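PDB 4H4L: Hut operon positive regulatory protein from Bacillus subtilis, which binds regulatory sequences on the hut mRNA in the presence of histidine, suppressing transcription termination so that the histidine-utilisation operon is expressed. Local coordinates for residues E29-R32 against K36-L39; V63-S66 against R70-H73; A82-G85 against E90-L93; G127-P132 against H138-V143. The protein carries 1 engineered substitution. All coordinates share one frame; numbering follows the deposited sequence.

Contact 1. Residues E29-R32 against K36-L39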
loop_
_atom_site.group_PDB
_atom_site.type_symbol
_atom_site.label_atom_id
_atom_site.label_comp_id
_atom_site.label_asym_id
_atom_site.label_seq_id
_atom_site.Cartn_x
_atom_site.Cartn_y
_atom_site.Cartn_z
ATOM N N GLU A 29 15.298 22.398 28.514
ATOM C CA GLU A 29 16.539 21.650 28.313
ATOM C C GLU A 29 16.913 21.474 26.822
ATOM O O GLU A 29 18.065 21.719 26.420
ATOM C CB GLU A 29 16.446 20.283 29.023
ATOM N N LEU A 30 15.937 21.035 26.020
ATOM C CA LEU A 30 16.114 20.779 24.585
ATOM C C LEU A 30 16.310 22.083 23.816
ATOM O O LEU A 30 17.177 22.212 22.924
ATOM C CB LEU A 30 14.853 20.100 24.048
ATOM C CG LEU A 30 14.688 18.607 24.232
ATOM C CD1 LEU A 30 13.214 18.262 24.284
ATOM C CD2 LEU A 30 15.376 17.931 23.066
ATOM N N GLU A 31 15.460 23.034 24.184
ATOM C CA GLU A 31 15.497 24.387 23.691
ATOM C C GLU A 31 16.840 25.066 23.977
ATOM O O GLU A 31 17.324 25.823 23.147
ATOM C CB GLU A 31 14.355 25.175 24.318
ATOM C CG GLU A 31 13.520 25.925 23.300
ATOM C CD GLU A 31 12.042 25.926 23.657
ATOM O OE1 GLU A 31 11.711 26.103 24.859
ATOM O OE2 GLU A 31 11.208 25.754 22.732
ATOM N N ARG A 32 17.446 24.786 25.133
ATOM C CA ARG A 32 18.721 25.441 25.504
ATOM C C ARG A 32 19.918 24.996 24.627
ATOM O O ARG A 32 20.864 25.771 24.424
ATOM C CB ARG A 32 19.017 25.325 27.017
ATOM N N LYS A 36 14.663 23.708 18.131
ATOM C CA LYS A 36 13.297 24.190 18.071
ATOM C C LYS A 36 12.372 22.994 18.398
ATOM O O LYS A 36 12.515 21.904 17.852
ATOM C CB LYS A 36 13.034 24.758 16.685
ATOM C CG LYS A 36 12.565 26.209 16.672
ATOM C CD LYS A 36 13.497 27.140 17.436
ATOM C CE LYS A 36 13.262 28.585 17.034
ATOM N NZ LYS A 36 11.875 29.066 17.313
ATOM N N VAL A 37 11.442 23.169 19.320
ATOM C CA VAL A 37 10.697 22.022 19.824
ATOM C C VAL A 37 9.297 22.363 20.245
ATOM O O VAL A 37 9.056 23.397 20.834
ATOM C CB VAL A 37 11.422 21.299 20.981
ATOM C CG1 VAL A 37 11.498 22.163 22.233
ATOM C CG2 VAL A 37 10.749 19.963 21.270
ATOM N N CYS A 38 8.389 21.439 19.979
ATOM C CA CYS A 38 6.977 21.719 19.990
ATOM C C CYS A 38 6.197 20.462 20.376
ATOM O O CYS A 38 6.516 19.356 19.938
ATOM C CB CYS A 38 6.610 22.222 18.595
ATOM S SG CYS A 38 4.901 22.029 18.129
ATOM N N LEU A 39 5.181 20.635 21.211
ATOM C CA LEU A 39 4.382 19.513 21.710
ATOM C C LEU A 39 2.916 19.813 21.540
ATOM O O LEU A 39 2.550 20.958 21.296
ATOM C CB LEU A 39 4.670 19.260 23.190
ATOM C CG LEU A 39 6.091 18.831 23.541
ATOM C CD1 LEU A 39 6.139 18.406 24.992
ATOM C CD2 LEU A 39 6.549 17.696 22.647
#

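Contact 2. Residues V63-S66 against R70-H73. With ZN (zinc ion), chain N; HIS (histidine), chain M.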
loop_
_atom_site.group_PDB
_atom_site.type_symbol
_atom_site.label_atom_id
_atom_site.label_comp_id
_atom_site.label_asym_id
_atom_site.label_seq_id
_atom_site.Cartn_x
_atom_site.Cartn_y
_atom_site.Cartn_z
ATOM N N VAL A 63 8.662 26.589 15.270
ATOM C CA VAL A 63 9.194 25.357 14.710
ATOM C C VAL A 63 9.351 25.307 13.191
ATOM O O VAL A 63 10.359 24.806 12.696
ATOM C CB VAL A 63 8.411 24.166 15.269
ATOM C CG1 VAL A 63 9.027 22.854 14.812
ATOM C CG2 VAL A 63 8.405 24.255 16.794
ATOM N N ILE A 64 8.375 25.825 12.452
ATOM C CA ILE A 64 8.585 26.099 11.026
ATOM C C ILE A 64 8.051 27.480 10.577
ATOM O O ILE A 64 7.044 27.980 11.085
ATOM C CB ILE A 64 8.072 24.960 10.085
ATOM C CG1 ILE A 64 6.560 24.966 9.938
ATOM C CG2 ILE A 64 8.556 23.590 10.535
ATOM C CD1 ILE A 64 6.095 24.598 8.546
ATOM N N GLN A 65 8.755 28.074 9.620
ATOM C CA GLN A 65 8.365 29.305 8.965
ATOM C C GLN A 65 6.926 29.195 8.486
ATOM O O GLN A 65 6.591 28.249 7.790
ATOM C CB GLN A 65 9.293 29.507 7.767
ATOM C CG GLN A 65 9.256 30.886 7.139
ATOM C CD GLN A 65 9.889 30.920 5.750
ATOM O OE1 GLN A 65 10.703 30.065 5.395
ATOM N NE2 GLN A 65 9.504 31.917 4.955
ATOM N N SER A 66 6.099 30.183 8.812
ATOM C CA SER A 66 4.702 30.184 8.380
ATOM C C SER A 66 4.521 30.649 6.931
ATOM O O SER A 66 3.482 30.402 6.320
ATOM C CB SER A 66 3.855 31.050 9.316
ATOM N N ARG A 70 8.269 25.512 1.062
ATOM C CA ARG A 70 9.413 24.693 1.435
ATOM C C ARG A 70 9.305 24.003 2.795
ATOM O O ARG A 70 9.424 22.795 2.860
ATOM C CB ARG A 70 10.694 25.530 1.346
ATOM C CG ARG A 70 11.895 24.851 1.934
ATOM C CD ARG A 70 13.186 25.511 1.497
ATOM N NE ARG A 70 14.208 24.482 1.357
ATOM C CZ ARG A 70 14.581 23.947 0.194
ATOM N NH1 ARG A 70 14.038 24.370 -0.951
ATOM N NH2 ARG A 70 15.524 22.999 0.179
ATOM N N GLU A 71 9.069 24.748 3.872
ATOM C CA GLU A 71 9.108 24.157 5.209
ATOM C C GLU A 71 7.859 23.344 5.481
ATOM O O GLU A 71 7.882 22.404 6.285
ATOM C CB GLU A 71 9.254 25.232 6.284
ATOM C CG GLU A 71 10.521 26.068 6.181
ATOM C CD GLU A 71 11.160 26.305 7.536
ATOM O OE1 GLU A 71 10.434 26.403 8.541
ATOM O OE2 GLU A 71 12.401 26.411 7.617
ATOM N N SER A 72 6.763 23.719 4.823
ATOM C CA SER A 72 5.513 22.990 4.968
ATOM C C SER A 72 5.589 21.650 4.285
ATOM O O SER A 72 5.121 20.663 4.830
ATOM C CB SER A 72 4.345 23.769 4.396
ATOM O OG SER A 72 4.086 24.839 5.253
ATOM N N HIS A 73 6.176 21.619 3.097
ATOM C CA HIS A 73 6.365 20.365 2.373
ATOM C C HIS A 73 7.167 19.338 3.154
ATOM O O HIS A 73 6.881 18.147 3.083
ATOM C CB HIS A 73 7.005 20.626 1.036
ATOM C CG HIS A 73 7.046 19.423 0.151
ATOM N ND1 HIS A 73 8.043 18.535 0.196
ATOM C CD2 HIS A 73 6.180 18.992 -0.843
ATOM C CE1 HIS A 73 7.828 17.574 -0.713
ATOM N NE2 HIS A 73 6.685 17.854 -1.348
HETATM ZN ZN ZN N . 5.156 16.435 -1.875
HETATM N N HIS M . -1.260 18.802 1.771
HETATM C CA HIS M . 0.037 18.420 1.164
HETATM C C HIS M . 0.925 19.589 1.212
HETATM O O HIS M . 1.098 20.080 2.315
HETATM C CB HIS M . -0.097 17.935 -0.279
HETATM C CG HIS M . 1.157 17.280 -0.815
HETATM N ND1 HIS M . 1.148 16.090 -1.491
HETATM C CD2 HIS M . 2.479 17.655 -0.705
HETATM C CE1 HIS M . 2.397 15.759 -1.814
HETATM N NE2 HIS M . 3.202 16.719 -1.323
HETATM O OXT HIS M . 1.471 20.031 0.192
#

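Contact 3. Residues A82-G85 against E90-L93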
loop_
_atom_site.group_PDB
_atom_site.type_symbol
_atom_site.label_atom_id
_atom_site.label_comp_id
_atom_site.label_asym_id
_atom_site.label_seq_id
_atom_site.Cartn_x
_atom_site.Cartn_y
_atom_site.Cartn_z
ATOM N N ALA A 82 5.285 9.603 9.713
ATOM C CA ALA A 82 4.920 9.212 11.081
ATOM C C ALA A 82 3.583 8.509 11.157
ATOM O O ALA A 82 3.411 7.601 11.941
ATOM C CB ALA A 82 4.958 10.412 12.043
ATOM N N LEU A 83 2.618 8.946 10.359
ATOM C CA LEU A 83 1.291 8.287 10.332
ATOM C C LEU A 83 1.368 6.844 9.769
ATOM O O LEU A 83 0.470 6.020 10.041
ATOM C CB LEU A 83 0.302 9.118 9.510
ATOM C CG LEU A 83 -0.321 10.427 9.975
ATOM C CD1 LEU A 83 -0.872 11.205 8.785
ATOM C CD2 LEU A 83 -1.446 10.101 10.937
ATOM N N HIS A 84 2.417 6.530 8.990
ATOM C CA HIS A 84 2.584 5.143 8.539
ATOM C C HIS A 84 2.760 4.222 9.717
ATOM O O HIS A 84 2.244 3.118 9.704
ATOM C CB HIS A 84 3.716 4.953 7.550
ATOM C CG HIS A 84 3.292 5.052 6.109
ATOM N ND1 HIS A 84 3.515 6.169 5.357
ATOM C CD2 HIS A 84 2.641 4.131 5.270
ATOM C CE1 HIS A 84 3.032 5.975 4.094
ATOM N NE2 HIS A 84 2.505 4.722 4.037
ATOM N N GLY A 85 3.468 4.690 10.749
ATOM C CA GLY A 85 3.640 3.951 11.981
ATOM C C GLY A 85 2.333 3.772 12.690
ATOM O O GLY A 85 1.991 2.679 13.123
ATOM N N GLU A 90 -2.931 0.982 5.760
ATOM C CA GLU A 90 -3.918 1.874 5.187
ATOM C C GLU A 90 -3.922 3.053 6.117
ATOM O O GLU A 90 -4.102 2.890 7.330
ATOM C CB GLU A 90 -5.307 1.224 5.141
ATOM C CG GLU A 90 -5.386 -0.030 4.259
ATOM C CD GLU A 90 -5.127 0.203 2.753
ATOM O OE1 GLU A 90 -5.481 1.289 2.204
ATOM O OE2 GLU A 90 -4.562 -0.726 2.106
ATOM N N MET A 91 -3.724 4.233 5.544
ATOM C CA MET A 91 -3.613 5.456 6.318
ATOM C C MET A 91 -4.996 6.052 6.397
ATOM O O MET A 91 -5.256 7.119 5.831
ATOM C CB MET A 91 -2.624 6.426 5.670
ATOM C CG MET A 91 -2.020 7.410 6.656
ATOM S SD MET A 91 -0.761 8.486 5.911
ATOM C CE MET A 91 0.562 7.300 5.701
ATOM N N LEU A 92 -5.868 5.326 7.107
ATOM C CA LEU A 92 -7.270 5.646 7.273
ATOM C C LEU A 92 -7.652 5.351 8.703
ATOM O O LEU A 92 -7.201 4.364 9.274
ATOM C CB LEU A 92 -8.128 4.752 6.383
ATOM C CG LEU A 92 -7.877 4.801 4.879
ATOM C CD1 LEU A 92 -8.246 3.461 4.266
ATOM C CD2 LEU A 92 -8.681 5.928 4.265
ATOM N N LEU A 93 -8.497 6.210 9.261
ATOM C CA LEU A 93 -9.067 6.004 10.565
ATOM C C LEU A 93 -10.550 5.735 10.443
ATOM O O LEU A 93 -10.941 4.607 10.282
ATOM C CB LEU A 93 -8.807 7.227 11.447
ATOM C CG LEU A 93 -7.317 7.545 11.564
ATOM C CD1 LEU A 93 -7.104 8.903 12.233
ATOM C CD2 LEU A 93 -6.584 6.441 12.316
#

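Contact 4. Residues G127-P132 against H138-V143. With ZN (zinc ion), chain R; HIS (histidine), chain Q.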
loop_
_atom_site.group_PDB
_atom_site.type_symbol
_atom_site.label_atom_id
_atom_site.label_comp_id
_atom_site.label_asym_id
_atom_site.label_seq_id
_atom_site.Cartn_x
_atom_site.Cartn_y
_atom_site.Cartn_z
ATOM N N GLY A 127 0.077 7.455 21.249
ATOM C CA GLY A 127 -1.258 7.445 21.811
ATOM C C GLY A 127 -1.971 6.151 21.518
ATOM O O GLY A 127 -1.368 5.117 21.339
ATOM N N THR A 128 -3.281 6.192 21.486
ATOM C CA THR A 128 -3.996 4.989 21.154
ATOM C C THR A 128 -4.738 5.068 19.820
ATOM O O THR A 128 -4.900 6.148 19.234
ATOM C CB THR A 128 -5.029 4.652 22.209
ATOM O OG1 THR A 128 -6.129 5.541 22.028
ATOM C CG2 THR A 128 -4.431 4.778 23.601
ATOM N N ILE A 129 -5.154 3.881 19.382
ATOM C CA ILE A 129 -5.943 3.641 18.215
ATOM C C ILE A 129 -6.918 2.548 18.652
ATOM O O ILE A 129 -6.556 1.667 19.450
ATOM C CB ILE A 129 -5.054 3.182 17.040
ATOM C CG1 ILE A 129 -5.850 3.203 15.723
ATOM C CG2 ILE A 129 -4.377 1.839 17.344
ATOM C CD1 ILE A 129 -4.977 3.353 14.501
ATOM N N GLY A 130 -8.158 2.622 18.166
ATOM C CA GLY A 130 -9.200 1.698 18.617
ATOM C C GLY A 130 -10.530 2.058 17.992
ATOM O O GLY A 130 -10.606 2.970 17.150
ATOM N N ALA A 131 -11.568 1.338 18.412
ATOM C CA ALA A 131 -12.890 1.449 17.824
ATOM C C ALA A 131 -13.511 2.767 18.209
ATOM O O ALA A 131 -13.132 3.328 19.246
ATOM C CB ALA A 131 -13.767 0.303 18.286
ATOM N N PRO A 132 -14.473 3.269 17.387
ATOM C CA PRO A 132 -15.080 4.592 17.611
ATOM C C PRO A 132 -15.645 4.766 19.016
ATOM O O PRO A 132 -15.721 5.895 19.503
ATOM C CB PRO A 132 -16.198 4.647 16.569
ATOM C CG PRO A 132 -15.679 3.789 15.470
ATOM C CD PRO A 132 -15.036 2.633 16.179
ATOM N N HIS A 138 -5.781 -0.004 21.764
ATOM C CA HIS A 138 -4.421 -0.376 22.055
ATOM C C HIS A 138 -3.540 0.750 21.619
ATOM O O HIS A 138 -4.018 1.744 21.090
ATOM C CB HIS A 138 -4.021 -1.757 21.480
ATOM C CG HIS A 138 -3.928 -1.843 19.957
ATOM N ND1 HIS A 138 -3.044 -1.126 19.226
ATOM C CD2 HIS A 138 -4.605 -2.665 19.055
ATOM C CE1 HIS A 138 -3.176 -1.457 17.927
ATOM N NE2 HIS A 138 -4.128 -2.404 17.830
ATOM N N GLU A 139 -2.246 0.637 21.861
ATOM C CA GLU A 139 -1.391 1.798 21.717
ATOM C C GLU A 139 -1.007 2.006 20.286
ATOM O O GLU A 139 -1.291 1.143 19.436
ATOM C CB GLU A 139 -0.147 1.663 22.578
ATOM C CG GLU A 139 -0.374 2.078 24.014
ATOM C CD GLU A 139 0.564 1.349 24.952
ATOM O OE1 GLU A 139 1.542 1.960 25.438
ATOM O OE2 GLU A 139 0.332 0.142 25.157
ATOM N N THR A 140 -0.354 3.153 20.028
ATOM C CA THR A 140 0.178 3.443 18.694
ATOM C C THR A 140 1.317 4.440 18.614
ATOM O O THR A 140 1.529 5.307 19.488
ATOM C CB THR A 140 -0.907 3.849 17.719
ATOM O OG1 THR A 140 -0.403 3.675 16.408
ATOM C CG2 THR A 140 -1.290 5.276 17.926
ATOM N N PHE A 141 2.074 4.306 17.537
ATOM C CA PHE A 141 3.333 4.963 17.493
ATOM C C PHE A 141 3.831 5.130 16.077
ATOM O O PHE A 141 3.704 4.222 15.271
ATOM C CB PHE A 141 4.309 4.113 18.287
ATOM C CG PHE A 141 5.437 4.884 18.843
ATOM C CD1 PHE A 141 5.398 5.310 20.159
ATOM C CD2 PHE A 141 6.531 5.208 18.043
ATOM C CE1 PHE A 141 6.440 6.051 20.676
ATOM C CE2 PHE A 141 7.579 5.948 18.548
ATOM C CZ PHE A 141 7.531 6.369 19.867
ATOM N N GLY A 142 4.422 6.283 15.792
ATOM C CA GLY A 142 4.960 6.572 14.470
ATOM C C GLY A 142 5.992 7.682 14.497
ATOM O O GLY A 142 5.822 8.682 15.215
ATOM N N VAL A 143 7.057 7.515 13.718
ATOM C CA VAL A 143 8.117 8.524 13.637
ATOM C C VAL A 143 8.537 8.881 12.219
ATOM O O VAL A 143 9.047 8.049 11.492
ATOM C CB VAL A 143 9.364 8.108 14.447
ATOM C CG1 VAL A 143 10.396 9.208 14.424
ATOM C CG2 VAL A 143 8.966 7.835 15.883
HETATM ZN ZN ZN R . -4.748 -3.829 16.339
HETATM N N HIS Q . -11.219 -0.275 14.917
HETATM C CA HIS Q . -10.042 -1.020 15.432
HETATM C C HIS Q . -10.404 -1.476 16.771
HETATM O O HIS Q . -11.552 -1.859 16.915
HETATM C CB HIS Q . -8.809 -0.131 15.516
HETATM C CG HIS Q . -7.478 -0.874 15.448
HETATM N ND1 HIS Q . -6.500 -0.555 14.547
HETATM C CD2 HIS Q . -6.982 -1.912 16.190
HETATM C CE1 HIS Q . -5.455 -1.352 14.725
HETATM N NE2 HIS Q . -5.740 -2.156 15.733
HETATM O OXT HIS Q . -9.585 -1.461 17.696
#

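Contact 1. Residues E29-R32 against K36-L39
V37 meets both L30 and E31, its two methyl branches each serving one of them. Branch CG2, anti to the backbone N, faces the leucine, and CD1 of L30 lies 4.2 Å from CG2 of V37 in a loose aliphatic touch. The other branch, CG1, is set between the backbone N and the carbonyl carbon by a chi1 of 67°, which brings it to the glutamate. There OE2 of E31 comes to 3.6 Å from CG1 of V37, with CD of E31 a little farther off. The E31 side chain is bent at chi2 (143°) and runs obliquely across the valine, so that a carboxylate oxygen rather than the aliphatic stem makes the touch. No hydrogen bond joins the two segments. NZ of K36 stays 6.4 Å from OE2 of E31, too far for a salt bridge. E31 is exposed, whereas L30 and V37 are buried. Helix 26-32 thus lies by the start of strand 36-44, with L16 of helix 9-17 touching both L30 and V37, V27 also packing on the valine, and L107 of the adjacent strand 99-109 meeting V37 within the sheet.

Contact 2. Residues V63-S66 against R70-H73
Q65 and E71 are joined by the one hydrogen bond between the segments: N of Q65 donates to OE1 of E71 over 2.6 Å, with an N-H...O angle of 150°. The donor stands above the carboxylate plane, 38° out of it. Bending at chi2 (-138°) helps carry the glutamate's carboxylate from the first turn of the helix to the loop backbone. Its second oxygen, OE2, is held by a salt bridge to R108 of strand 99-109, so the group is gripped from two directions and probably kept ionised.

Close van der Waals contacts surround this bond. OE1 of E71 lies 3.1 Å from CA of I64, and CB of Q65 presses against the same oxygen at 3.4 Å. The side chains of I64 and E71 slide past one another in opposite directions, and CD1 of I64 ends 3.6 Å from the carbonyl O of E71. The same methyl also reaches OG of S72 at 3.9 Å.

Metal coordination belongs to the far side of the helix, where H73 turns away from the loop. Its NE2 binds a zinc ion at 2.1 Å, and NE2 of the bound histidine is another ligand. H77 of the same chain and H138 of a neighbouring subunit complete the site, while ND1 of H73 is hydrogen-bonded to H147 of another subunit. Helix 70-87 therefore begins between the loop after helix 47-60, which rests on strand 99-109, and the subunit interface.

Contact 3. Residues A82-G85 against E90-L93
M91 reaches helix 70-87 by laying its methyl group on the ring of H84, the tight part of this contact. CE of M91 is 3.3 Å from the ring centroid of H84, 18° off the normal and displaced toward the rim, a CH-pi contact over one face. The methyl lies closest to the ND1-CE1 side, 3.2 Å from ND1 of H84. SD is 5.1 Å from the centroid of the H84 ring, so the methyl rather than the sulfur does the touching. The bend at chi3 (-72°) turns CE onto the ring from a chain that is extended as far as the sulfur.

Packing is looser against L83, whose side chain crosses the methionine at about a right angle: SD of M91 lies 3.8 Å from CB of L83 and 4.0 Å from CD1 of L83. H84 is partly exposed, whereas L83 and M91 are buried, L83 also resting on V50 and I51 of helix 47-60. Beyond the segments, H84 packs on E90 and M91 on L96 of one neighbouring subunit, and H84 also on G89 of another. M91 is the centre of an inverse gamma turn, closed by a weak bond from N of L92 to O of E90, in the loop that folds back beside the end of the helix.

Contact 4. Residues G127-P132 against H138-V143
I129 and H138 lie side by side, pointing the same way from an antiparallel hydrogen-bonded pair. CG2 of I129 rests 3.6 Å from CE1 of H138, and their backbones exchange two nearly straight bonds, each 3.0 Å, from N of I129 to O of H138 and from N of H138 to O of I129. The imidazole takes its place through a chi1 of 68°, with CG between the backbone N and the carbonyl carbon. From there ND1 of H138 donates to the carbonyl O of E139 at 2.9 Å, in the carbonyl plane and on a lone pair, which fixes the ring's rotation and leaves NE2 for the zinc ion. NE2 of the bound histidine, H73 and H77 of a neighbouring subunit are the other ligands. The strands form the antiparallel hairpin of 120-130 and 137-147, the latter outermost in the sheet within the chain. Where the chain turns a corner, G127, whose backbone angles call for glycine, pairs with T140: N of G127 donates to O of T140 at 3.1 Å, while the return bond is weak. Past the paired residues the chain borders the ligand, CA of G130 lying 3.3 Å from OXT of the bound histidine.

In the fold
All four contacts are largely buried, but contact 1 has an exposed rim at E31 and contact 2 at Q65. Contacts 1 and 2 touch through C38 and V63, and contacts 3 and 4, with centres 10 Å apart, meet through A82 and G142 and through L93 and I129. Helix 70-87 serves both contact 2, at its start, and contact 3, near its end; contacts 1 and 4 reach the two strands that are outermost in the sheet of the chain. Contacts 1 and 3 lack hydrogen bonds between their segments, contact 2 has one to a carboxylate, and contact 4 rests on backbone pairing. H73 of contact 2 and H138 of contact 4, from different subunits, share each zinc ion.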